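Local coordinates for tail spike protein gp49 (Pseudomonas phage LKA1, PDB 4RU4) that cleaves the O-specific polysaccharide of Pseudomonas as a lyase, serving as the trimeric tailspike with which the phage degrades the host envelope during entry, at the interface of chains A and B. Residues are numbered along the deposited sequence; one frame, centred on the assembly and turned at random. Chains: chain A/B, tail spike protein gp49.

Contact 1: the interface of chains A and B. Residues chain A 427-428, 458-460, 490; chain B 423, 425, 455, 483.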
loop_
_atom_site.group_PDB
_atom_site.type_symbol
_atom_site.label_atom_id
_atom_site.label_comp_id
_atom_site.label_asym_id
_atom_site.label_seq_id
_atom_site.Cartn_x
_atom_site.Cartn_y
_atom_site.Cartn_z
ATOM N N GLY A 427 5.051 10.309 4.873
ATOM C CA GLY A 427 3.808 10.920 4.475
ATOM C C GLY A 427 3.891 12.432 4.583
ATOM O O GLY A 427 4.989 13.005 4.622
ATOM N N SER A 428 2.736 13.082 4.625
ATOM C CA SER A 428 2.717 14.540 4.683
ATOM C C SER A 428 1.570 14.991 5.545
ATOM O O SER A 428 0.623 14.213 5.791
ATOM C CB SER A 428 2.583 15.147 3.285
ATOM O OG SER A 428 1.367 14.714 2.678
ATOM N N GLY A 458 10.080 11.508 9.508
ATOM C CA GLY A 458 10.116 11.469 8.042
ATOM C C GLY A 458 9.026 12.266 7.328
ATOM O O GLY A 458 9.046 12.399 6.098
ATOM N N GLN A 459 8.087 12.822 8.102
ATOM C CA GLN A 459 6.885 13.470 7.541
ATOM C C GLN A 459 7.210 14.844 6.962
ATOM O O GLN A 459 8.022 15.576 7.507
ATOM C CB GLN A 459 5.857 13.667 8.656
ATOM C CG GLN A 459 4.496 14.149 8.211
ATOM C CD GLN A 459 3.634 14.464 9.426
ATOM O OE1 GLN A 459 3.947 15.374 10.211
ATOM N NE2 GLN A 459 2.582 13.671 9.628
ATOM N N ALA A 460 6.573 15.190 5.854
ATOM C CA ALA A 460 6.717 16.520 5.270
ATOM C C ALA A 460 5.503 17.341 5.704
ATOM O O ALA A 460 4.365 16.939 5.512
ATOM C CB ALA A 460 6.797 16.425 3.730
ATOM N N ALA A 490 10.367 17.632 7.361
ATOM C CA ALA A 490 10.519 18.768 6.441
ATOM C C ALA A 490 9.395 19.779 6.685
ATOM O O ALA A 490 8.268 19.389 7.021
ATOM C CB ALA A 490 10.513 18.292 4.981
ATOM N N LEU B 423 8.342 15.481 -3.059
ATOM C CA LEU B 423 8.775 14.563 -1.997
ATOM C C LEU B 423 9.124 13.212 -2.559
ATOM O O LEU B 423 8.281 12.590 -3.216
ATOM C CB LEU B 423 7.641 14.343 -0.977
ATOM C CG LEU B 423 6.924 15.610 -0.493
ATOM C CD1 LEU B 423 5.778 15.287 0.450
ATOM C CD2 LEU B 423 7.898 16.613 0.139
ATOM N N GLN B 425 10.235 9.700 -0.963
ATOM C CA GLN B 425 10.367 9.078 0.350
ATOM C C GLN B 425 10.571 7.575 0.240
ATOM O O GLN B 425 9.672 6.822 -0.155
ATOM C CB GLN B 425 9.165 9.370 1.249
ATOM C CG GLN B 425 8.879 10.870 1.484
ATOM C CD GLN B 425 7.744 11.074 2.489
ATOM O OE1 GLN B 425 7.077 10.114 2.865
ATOM N NE2 GLN B 425 7.522 12.312 2.920
ATOM N N GLN B 455 12.175 17.412 -0.818
ATOM C CA GLN B 455 12.559 16.475 0.220
ATOM C C GLN B 455 12.983 15.194 -0.506
ATOM O O GLN B 455 12.141 14.501 -1.068
ATOM C CB GLN B 455 11.356 16.164 1.151
ATOM C CG GLN B 455 11.659 15.164 2.281
ATOM C CD GLN B 455 10.411 14.517 2.861
ATOM O OE1 GLN B 455 9.469 14.185 2.128
ATOM N NE2 GLN B 455 10.387 14.350 4.187
ATOM N N TYR B 483 12.361 24.762 2.283
ATOM C CA TYR B 483 13.357 23.735 2.605
ATOM C C TYR B 483 13.918 23.067 1.374
ATOM O O TYR B 483 13.258 22.970 0.329
ATOM C CB TYR B 483 12.786 22.633 3.525
ATOM C CG TYR B 483 11.554 21.901 2.992
ATOM C CD1 TYR B 483 11.681 20.756 2.198
ATOM C CD2 TYR B 483 10.268 22.345 3.308
ATOM C CE1 TYR B 483 10.556 20.073 1.737
ATOM C CE2 TYR B 483 9.142 21.685 2.845
ATOM C CZ TYR B 483 9.295 20.541 2.071
ATOM O OH TYR B 483 8.183 19.877 1.629
#
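The ring of B:Tyr483 takes the methyl of A:Ala490 on one face: CB of A:Ala490 sits toward the rim, 3.8 Å from the ring centroid, as a CH-pi contact. Two glutamine amides of chain B are the flat groups that carry the polar contact. Both hydrogens of the B:Gln425 amide nitrogen are spent close to the amide plane, one on the backbone oxygen of A:Gly427 (NE2 to O, 3.1 Å, 168° at H), the other on the side-chain oxygen OE1 of B:Gln455. At the other end of that amide, B:Gln425 OE1 accepts the backbone N of A:Gly427 at 2.9 Å, the donor lying in the carbonyl plane on a lone pair. The amide thus pairs with both polar atoms of one glycine, and the link to B:Gln455 (B:Gln425 NE2 to B:Gln455 OE1, 2.8 Å) should fix its rotation. B:Gln455, its CG anti to the backbone N (chi1 179°), then turns its own NE2 to the carbonyl oxygen of A:Gly458, which it meets from above the carbonyl plane. This side-by-side glutamine pair on strands 420-425 and 452-457 joins neighbouring turns of the lyase's beta-helix to the adjacent subunit. Next to it, both methyls of B:Leu423 straddle the methyl of A:Ala460, with CD1 3.6 Å from A:Ala460 CB.

Contact 2: the interface of chains A and B. Residues chain A 287, 317, 319, 346; chain B 172, 185, 252, 279-280, 310.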
loop_
_atom_site.group_PDB
_atom_site.type_symbol
_atom_site.label_atom_id
_atom_site.label_comp_id
_atom_site.label_asym_id
_atom_site.label_seq_id
_atom_site.Cartn_x
_atom_site.Cartn_y
_atom_site.Cartn_z
ATOM N N LYS A 287 -17.738 2.336 -1.356
ATOM C CA LYS A 287 -17.968 3.768 -1.152
ATOM C C LYS A 287 -19.017 3.857 -0.059
ATOM O O LYS A 287 -20.100 3.283 -0.203
ATOM C CB LYS A 287 -18.480 4.408 -2.457
ATOM C CG LYS A 287 -18.752 5.905 -2.329
ATOM C CD LYS A 287 -18.907 6.609 -3.687
ATOM C CE LYS A 287 -19.363 8.073 -3.496
ATOM N NZ LYS A 287 -20.831 8.129 -3.143
ATOM N N THR A 317 -13.619 4.671 -0.082
ATOM C CA THR A 317 -13.761 6.099 0.190
ATOM C C THR A 317 -14.859 6.239 1.227
ATOM O O THR A 317 -15.973 5.706 1.048
ATOM C CB THR A 317 -14.131 6.920 -1.098
ATOM O OG1 THR A 317 -13.027 6.913 -2.014
ATOM C CG2 THR A 317 -14.491 8.362 -0.765
ATOM N N ARG A 319 -17.093 8.769 3.971
ATOM C CA ARG A 319 -17.563 10.110 4.368
ATOM C C ARG A 319 -18.478 10.012 5.581
ATOM O O ARG A 319 -19.229 9.043 5.735
ATOM C CB ARG A 319 -18.324 10.800 3.213
ATOM C CG ARG A 319 -17.435 11.167 2.014
ATOM C CD ARG A 319 -18.251 11.712 0.840
ATOM N NE ARG A 319 -17.434 12.230 -0.259
ATOM C CZ ARG A 319 -17.024 11.506 -1.299
ATOM N NH1 ARG A 319 -17.339 10.210 -1.369
ATOM N NH2 ARG A 319 -16.290 12.071 -2.260
ATOM N N TYR A 346 -12.707 11.081 4.479
ATOM C CA TYR A 346 -13.154 12.434 4.803
ATOM C C TYR A 346 -13.778 12.457 6.198
ATOM O O TYR A 346 -14.724 11.710 6.464
ATOM C CB TYR A 346 -14.165 12.930 3.780
ATOM C CG TYR A 346 -13.637 13.019 2.361
ATOM C CD1 TYR A 346 -12.868 14.117 1.933
ATOM C CD2 TYR A 346 -13.941 12.021 1.433
ATOM C CE1 TYR A 346 -12.388 14.207 0.606
ATOM C CE2 TYR A 346 -13.500 12.099 0.124
ATOM C CZ TYR A 346 -12.719 13.190 -0.292
ATOM O OH TYR A 346 -12.304 13.228 -1.610
ATOM N N GLU B 172 -22.007 15.826 -2.884
ATOM C CA GLU B 172 -22.989 14.784 -2.578
ATOM C C GLU B 172 -23.852 15.295 -1.414
ATOM O O GLU B 172 -23.328 15.634 -0.351
ATOM C CB GLU B 172 -22.278 13.473 -2.235
ATOM C CG GLU B 172 -23.215 12.276 -2.070
ATOM C CD GLU B 172 -22.480 10.963 -1.767
ATOM O OE1 GLU B 172 -21.289 10.774 -2.176
ATOM O OE2 GLU B 172 -23.120 10.111 -1.108
ATOM N N SER B 185 -18.867 15.898 2.023
ATOM C CA SER B 185 -17.437 16.144 2.238
ATOM C C SER B 185 -17.080 17.594 1.925
ATOM O O SER B 185 -17.758 18.248 1.148
ATOM C CB SER B 185 -16.544 15.164 1.449
ATOM O OG SER B 185 -16.968 15.049 0.093
ATOM N N TYR B 252 -19.386 10.537 -11.465
ATOM C CA TYR B 252 -19.108 10.547 -10.028
ATOM C C TYR B 252 -18.991 9.097 -9.611
ATOM O O TYR B 252 -19.921 8.320 -9.864
ATOM C CB TYR B 252 -20.280 11.179 -9.291
ATOM C CG TYR B 252 -20.036 11.401 -7.810
ATOM C CD1 TYR B 252 -19.061 12.291 -7.380
ATOM C CD2 TYR B 252 -20.784 10.715 -6.850
ATOM C CE1 TYR B 252 -18.838 12.508 -6.016
ATOM C CE2 TYR B 252 -20.582 10.927 -5.494
ATOM C CZ TYR B 252 -19.604 11.832 -5.080
ATOM O OH TYR B 252 -19.389 12.035 -3.725
ATOM N N HIS B 279 -14.957 12.522 -10.641
ATOM C CA HIS B 279 -14.723 12.745 -9.214
ATOM C C HIS B 279 -15.085 11.438 -8.501
ATOM O O HIS B 279 -16.121 10.855 -8.809
ATOM C CB HIS B 279 -15.594 13.939 -8.764
ATOM C CG HIS B 279 -15.289 14.467 -7.380
ATOM N ND1 HIS B 279 -15.150 15.816 -7.114
ATOM C CD2 HIS B 279 -15.154 13.835 -6.189
ATOM C CE1 HIS B 279 -14.913 15.987 -5.822
ATOM N NE2 HIS B 279 -14.916 14.802 -5.236
ATOM N N ASP B 280 -14.221 10.963 -7.600
ATOM C CA ASP B 280 -14.375 9.667 -6.931
ATOM C C ASP B 280 -14.156 8.489 -7.895
ATOM O O ASP B 280 -14.014 8.681 -9.101
ATOM C CB ASP B 280 -15.729 9.519 -6.192
ATOM C CG ASP B 280 -15.645 9.876 -4.711
ATOM O OD1 ASP B 280 -15.047 10.920 -4.385
ATOM O OD2 ASP B 280 -16.195 9.113 -3.865
ATOM N N ASN B 310 -9.985 12.828 -6.434
ATOM C CA ASN B 310 -10.184 11.576 -5.677
ATOM C C ASN B 310 -10.419 10.408 -6.609
ATOM O O ASN B 310 -11.230 9.528 -6.333
ATOM C CB ASN B 310 -11.307 11.665 -4.615
ATOM C CG ASN B 310 -11.289 10.471 -3.633
ATOM O OD1 ASN B 310 -10.223 9.982 -3.248
ATOM N ND2 ASN B 310 -12.474 9.961 -3.286
HETATM O O HOH W 1 -14.660 14.594 -2.447
#
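A:Arg319 reaches from strand 317-320 of one pectate-lyase-like beta-helix into a polar pocket of chain B. From CB, CG stands anti to the carbonyl carbon (chi1 -68°), and the chain runs extended to NE, with CG and CD passing the CB of B:Ser185. NE gives its hydrogen to the B:Ser185 hydroxyl OG at 2.9 Å, in the guanidinium plane. At the tip, NH1 and NH2 grip the carboxylate of B:Asp280 end-on in a salt bridge: NH2 to OD1 is 2.7 Å and NH1 to OD2 3.0 Å, both on the syn side, the two planes turned 29° apart. The other N-H of NH2 is directed to a water that also reaches the A:Tyr346 hydroxyl and B:His279 NE2. One face of the guanidinium lies against A:Tyr346 CE2, the opposite face against the B:Tyr252 hydroxyl. B:Asn310 ND2 steadies B:Asp280 by bonding OD1 from the face opposite A:Arg319, while CB of B:Ser185 rests on the A:Tyr346 ring. Alongside, A:Lys287 and B:Glu172 meet tip to tip in a second salt bridge, NZ to OE1 2.9 Å, with NZ above the carboxylate plane. B:Tyr252 OH donates to the anti lone pair of that same OE1, at 2.8 Å.

Contact 3: the interface of chains A and B. Residues chain A 260, 285-287; chain B 255, 257, 284.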
loop_
_atom_site.group_PDB
_atom_site.type_symbol
_atom_site.label_atom_id
_atom_site.label_comp_id
_atom_site.label_asym_id
_atom_site.label_seq_id
_atom_site.Cartn_x
_atom_site.Cartn_y
_atom_site.Cartn_z
ATOM N N ASN A 260 -21.918 0.038 -2.242
ATOM C CA ASN A 260 -22.129 1.430 -1.873
ATOM C C ASN A 260 -23.097 1.387 -0.740
ATOM O O ASN A 260 -24.202 0.892 -0.918
ATOM C CB ASN A 260 -22.762 2.231 -3.018
ATOM C CG ASN A 260 -21.738 2.672 -4.055
ATOM O OD1 ASN A 260 -20.646 2.118 -4.124
ATOM N ND2 ASN A 260 -22.083 3.673 -4.847
ATOM N N ASN A 285 -12.977 -1.919 -1.523
ATOM C CA ASN A 285 -13.538 -1.218 -2.674
ATOM C C ASN A 285 -14.987 -0.803 -2.467
ATOM O O ASN A 285 -15.821 -0.965 -3.359
ATOM C CB ASN A 285 -13.406 -2.064 -3.956
ATOM C CG ASN A 285 -13.488 -1.222 -5.215
ATOM O OD1 ASN A 285 -12.957 -0.113 -5.259
ATOM N ND2 ASN A 285 -14.185 -1.733 -6.237
ATOM N N CYS A 286 -15.281 -0.239 -1.292
ATOM C CA CYS A 286 -16.624 0.222 -1.006
ATOM C C CYS A 286 -16.635 1.737 -0.918
ATOM O O CYS A 286 -15.661 2.349 -0.465
ATOM C CB CYS A 286 -17.130 -0.353 0.325
ATOM S SG CYS A 286 -17.351 -2.152 0.270
ATOM N N LYS A 287 -17.738 2.336 -1.356
ATOM C CA LYS A 287 -17.968 3.768 -1.152
ATOM C C LYS A 287 -19.017 3.857 -0.059
ATOM O O LYS A 287 -20.100 3.283 -0.203
ATOM C CB LYS A 287 -18.480 4.408 -2.457
ATOM C CG LYS A 287 -18.752 5.905 -2.329
ATOM C CD LYS A 287 -18.907 6.609 -3.687
ATOM C CE LYS A 287 -19.363 8.073 -3.496
ATOM N NZ LYS A 287 -20.831 8.129 -3.143
ATOM N N LYS B 255 -16.367 3.278 -11.469
ATOM C CA LYS B 255 -15.381 2.246 -11.147
ATOM C C LYS B 255 -15.255 1.239 -12.287
ATOM O O LYS B 255 -16.260 0.664 -12.717
ATOM C CB LYS B 255 -15.749 1.522 -9.854
ATOM C CG LYS B 255 -15.559 2.372 -8.583
ATOM C CD LYS B 255 -15.738 1.538 -7.313
ATOM C CE LYS B 255 -15.344 2.344 -6.088
ATOM N NZ LYS B 255 -16.515 2.657 -5.262
ATOM N N THR B 257 -13.251 -2.351 -12.935
ATOM C CA THR B 257 -12.528 -3.358 -12.135
ATOM C C THR B 257 -12.284 -4.642 -12.945
ATOM O O THR B 257 -13.087 -5.001 -13.821
ATOM C CB THR B 257 -13.333 -3.735 -10.872
ATOM O OG1 THR B 257 -14.690 -4.047 -11.256
ATOM C CG2 THR B 257 -13.349 -2.560 -9.871
ATOM N N ASP B 284 -9.292 -0.611 -10.817
ATOM C CA ASP B 284 -8.795 -1.549 -9.840
ATOM C C ASP B 284 -8.627 -2.906 -10.503
ATOM O O ASP B 284 -9.562 -3.421 -11.160
ATOM C CB ASP B 284 -9.760 -1.677 -8.652
ATOM C CG ASP B 284 -9.110 -2.321 -7.438
ATOM O OD1 ASP B 284 -8.416 -3.334 -7.586
ATOM O OD2 ASP B 284 -9.274 -1.798 -6.311
HETATM O O HOH W 2 -18.197 0.439 -4.647
#
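B:Lys255 leaves its strand with CG anti to the carbonyl carbon (chi1 -72°) and runs extended to CE before bending at chi4 (111°); A:Asn285 has CG anti to its backbone N (chi1 -159°). These torsions carry the lysine chain and the amide past each other in opposite directions, so that they touch along their flanks. B:Lys255 CE lies 3.5 Å from the side-chain oxygen OD1 of A:Asn285, and CD is 3.8 Å from the amide nitrogen ND2. No direct polar bond crosses here. The bend at the end of the lysine instead turns NZ beyond the asparagine to a water, 2.9 Å away, which lies 3.0 Å from the backbone oxygen O of A:Asn285. The same water is also 3.0 Å from OD1, the amide oxygen of A:Asn260. Two oxygens of chain A therefore face the ammonium through one water and would be expected to ease its charge. NZ also approaches CB of A:Lys287, whose own ammonium points away. Tip to tip with the amide, the methyl CG2 of B:Thr257 comes 3.8 Å from A:Asn285 ND2. In the beta-helix, A:Asn285 occupies the turn between strands 281-284 and 287-290, A:Asn260 begins strand 260-263, and B:Lys255 and B:Thr257 project from strand 254-257 of the neighbouring subunit.

Contact 4: the interface of chains A and B. Residues chain A 317, 342-344, 346, 362; chain B 310, 312, 314, 337, 359.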
loop_
_atom_site.group_PDB
_atom_site.type_symbol
_atom_site.label_atom_id
_atom_site.label_comp_id
_atom_site.label_asym_id
_atom_site.label_seq_id
_atom_site.Cartn_x
_atom_site.Cartn_y
_atom_site.Cartn_z
ATOM N N THR A 317 -13.619 4.671 -0.082
ATOM C CA THR A 317 -13.761 6.099 0.190
ATOM C C THR A 317 -14.859 6.239 1.227
ATOM O O THR A 317 -15.973 5.706 1.048
ATOM C CB THR A 317 -14.131 6.920 -1.098
ATOM O OG1 THR A 317 -13.027 6.913 -2.014
ATOM C CG2 THR A 317 -14.491 8.362 -0.765
ATOM N N ASN A 342 -4.977 2.229 2.049
ATOM C CA ASN A 342 -5.370 2.748 0.733
ATOM C C ASN A 342 -6.790 3.259 0.742
ATOM O O ASN A 342 -7.561 3.003 -0.205
ATOM C CB ASN A 342 -5.207 1.675 -0.350
ATOM C CG ASN A 342 -3.773 1.212 -0.486
ATOM O OD1 ASN A 342 -2.913 1.999 -0.836
ATOM N ND2 ASN A 342 -3.516 -0.065 -0.240
ATOM N N CYS A 343 -7.143 3.995 1.799
ATOM C CA CYS A 343 -8.498 4.549 1.894
ATOM C C CYS A 343 -8.460 6.063 1.809
ATOM O O CYS A 343 -7.488 6.690 2.235
ATOM C CB CYS A 343 -9.193 4.146 3.199
ATOM S SG CYS A 343 -9.669 2.391 3.233
ATOM N N THR A 344 -9.499 6.635 1.216
ATOM C CA THR A 344 -9.738 8.074 1.300
ATOM C C THR A 344 -10.764 8.281 2.414
ATOM O O THR A 344 -11.882 7.784 2.331
ATOM C CB THR A 344 -10.315 8.601 -0.035
ATOM O OG1 THR A 344 -9.362 8.347 -1.084
ATOM C CG2 THR A 344 -10.562 10.119 0.041
ATOM N N TYR A 346 -12.707 11.081 4.479
ATOM C CA TYR A 346 -13.154 12.434 4.803
ATOM C C TYR A 346 -13.778 12.457 6.198
ATOM O O TYR A 346 -14.724 11.710 6.464
ATOM C CB TYR A 346 -14.165 12.930 3.780
ATOM C CG TYR A 346 -13.637 13.019 2.361
ATOM C CD1 TYR A 346 -12.868 14.117 1.933
ATOM C CD2 TYR A 346 -13.941 12.021 1.433
ATOM C CE1 TYR A 346 -12.388 14.207 0.606
ATOM C CE2 TYR A 346 -13.500 12.099 0.124
ATOM C CZ TYR A 346 -12.719 13.190 -0.292
ATOM O OH TYR A 346 -12.304 13.228 -1.610
ATOM N N THR A 362 -5.497 8.801 2.741
ATOM C CA THR A 362 -5.609 10.264 2.695
ATOM C C THR A 362 -6.712 10.596 3.698
ATOM O O THR A 362 -7.828 10.059 3.599
ATOM C CB THR A 362 -5.991 10.743 1.254
ATOM O OG1 THR A 362 -5.062 10.190 0.317
ATOM C CG2 THR A 362 -5.918 12.265 1.122
ATOM N N ASN B 310 -9.985 12.828 -6.434
ATOM C CA ASN B 310 -10.184 11.576 -5.677
ATOM C C ASN B 310 -10.419 10.408 -6.609
ATOM O O ASN B 310 -11.230 9.528 -6.333
ATOM C CB ASN B 310 -11.307 11.665 -4.615
ATOM C CG ASN B 310 -11.289 10.471 -3.633
ATOM O OD1 ASN B 310 -10.223 9.982 -3.248
ATOM N ND2 ASN B 310 -12.474 9.961 -3.286
ATOM N N ARG B 312 -8.648 7.135 -8.038
ATOM C CA ARG B 312 -7.580 6.301 -7.519
ATOM C C ARG B 312 -7.347 5.097 -8.434
ATOM O O ARG B 312 -8.266 4.325 -8.674
ATOM C CB ARG B 312 -7.947 5.844 -6.099
ATOM C CG ARG B 312 -8.408 6.990 -5.220
ATOM C CD ARG B 312 -7.206 7.896 -4.852
ATOM N NE ARG B 312 -7.642 8.997 -3.995
ATOM C CZ ARG B 312 -6.815 9.912 -3.479
ATOM N NH1 ARG B 312 -5.512 9.863 -3.739
ATOM N NH2 ARG B 312 -7.294 10.869 -2.693
ATOM N N ARG B 314 -5.510 1.572 -8.737
ATOM C CA ARG B 314 -4.928 0.645 -7.774
ATOM C C ARG B 314 -4.773 -0.734 -8.364
ATOM O O ARG B 314 -5.661 -1.195 -9.090
ATOM C CB ARG B 314 -5.832 0.541 -6.549
ATOM C CG ARG B 314 -5.960 1.872 -5.785
ATOM C CD ARG B 314 -6.701 1.714 -4.472
ATOM N NE ARG B 314 -6.586 2.925 -3.663
ATOM C CZ ARG B 314 -7.612 3.666 -3.269
ATOM N NH1 ARG B 314 -8.846 3.330 -3.599
ATOM N NH2 ARG B 314 -7.392 4.746 -2.531
ATOM N N ASP B 337 -5.496 15.695 -6.005
ATOM C CA ASP B 337 -5.805 14.700 -4.982
ATOM C C ASP B 337 -6.136 13.382 -5.674
ATOM O O ASP B 337 -7.180 12.782 -5.448
ATOM C CB ASP B 337 -6.982 15.148 -4.083
ATOM C CG ASP B 337 -7.176 14.244 -2.866
ATOM O OD1 ASP B 337 -6.214 13.552 -2.462
ATOM O OD2 ASP B 337 -8.296 14.224 -2.304
ATOM N N ARG B 359 2.269 5.521 -4.903
ATOM C CA ARG B 359 2.562 4.814 -3.655
ATOM C C ARG B 359 2.772 3.335 -3.914
ATOM O O ARG B 359 1.874 2.671 -4.447
ATOM C CB ARG B 359 1.407 4.942 -2.667
ATOM C CG ARG B 359 0.972 6.384 -2.395
ATOM C CD ARG B 359 -0.243 6.403 -1.463
ATOM N NE ARG B 359 -0.421 7.713 -0.837
ATOM C CZ ARG B 359 -1.406 8.570 -1.101
ATOM N NH1 ARG B 359 -2.363 8.267 -1.976
ATOM N NH2 ARG B 359 -1.449 9.738 -0.463
HETATM O O HOH W 3 -3.807 11.342 -1.655
HETATM O O HOH W 4 -9.686 5.516 -1.835
#
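The turn before strand 344-346 and the first residues of strands 344-346 and 362-364 of the chain A beta-helix face a row of arginines on chain B. The side-chain oxygen OD1 of B:Asn310 is the hub. The hydroxyl of A:Thr344 meets it tip to tip, OG1 to OD1 2.8 Å, in the amide plane on a lone pair. Within chain B the guanidinium of B:Arg312 grips that same oxygen side-on, through NE at 2.9 Å from OD1 and through NH2, so three donors hold it. A bend at chi2 (-72°) folds the arginine back to this position, and a salt bridge from its NH2 to B:Asp337 OD1, 2.9 Å, secures its far end. B:Arg314 lies flat between two groups: B:Arg312 CB over the centre of one face and the backbone oxygen of A:Asn342 against the other. That oxygen is 2.9 Å from NH2, but the N-H points away from it, toward a water in the guanidinium plane that also reaches A:Thr344 OG1. A second water lies 2.6 Å from OG1 of A:Thr362 and 3.1 Å from NH2 of B:Arg359, and touches B:Arg312 NH1 as well. Through asparagine, arginines and water, the site ties successive turns of one subunit to those of the next in the tailspike trimer.

Contacts 2, 3 and 4 form one continuous stretch of the subunit boundary: the centres of their C-alpha atoms lie about 9 Å apart for contacts 2 and 4 and about 11 Å for the other two pairs. A:Lys287 belongs to both contact 2 and contact 3, while A:Thr317, A:Tyr346 and B:Asn310 serve both contact 2 and contact 4. Contact 1 stands farther along the beta-helix, about 19 Å from contact 4, 26 Å from contact 2 and 30 Å from contact 3. With three chains in the assembly, these contacts recur between neighbouring copies and are likely to help hold the beta-helices of the trimer side by side along this stretch.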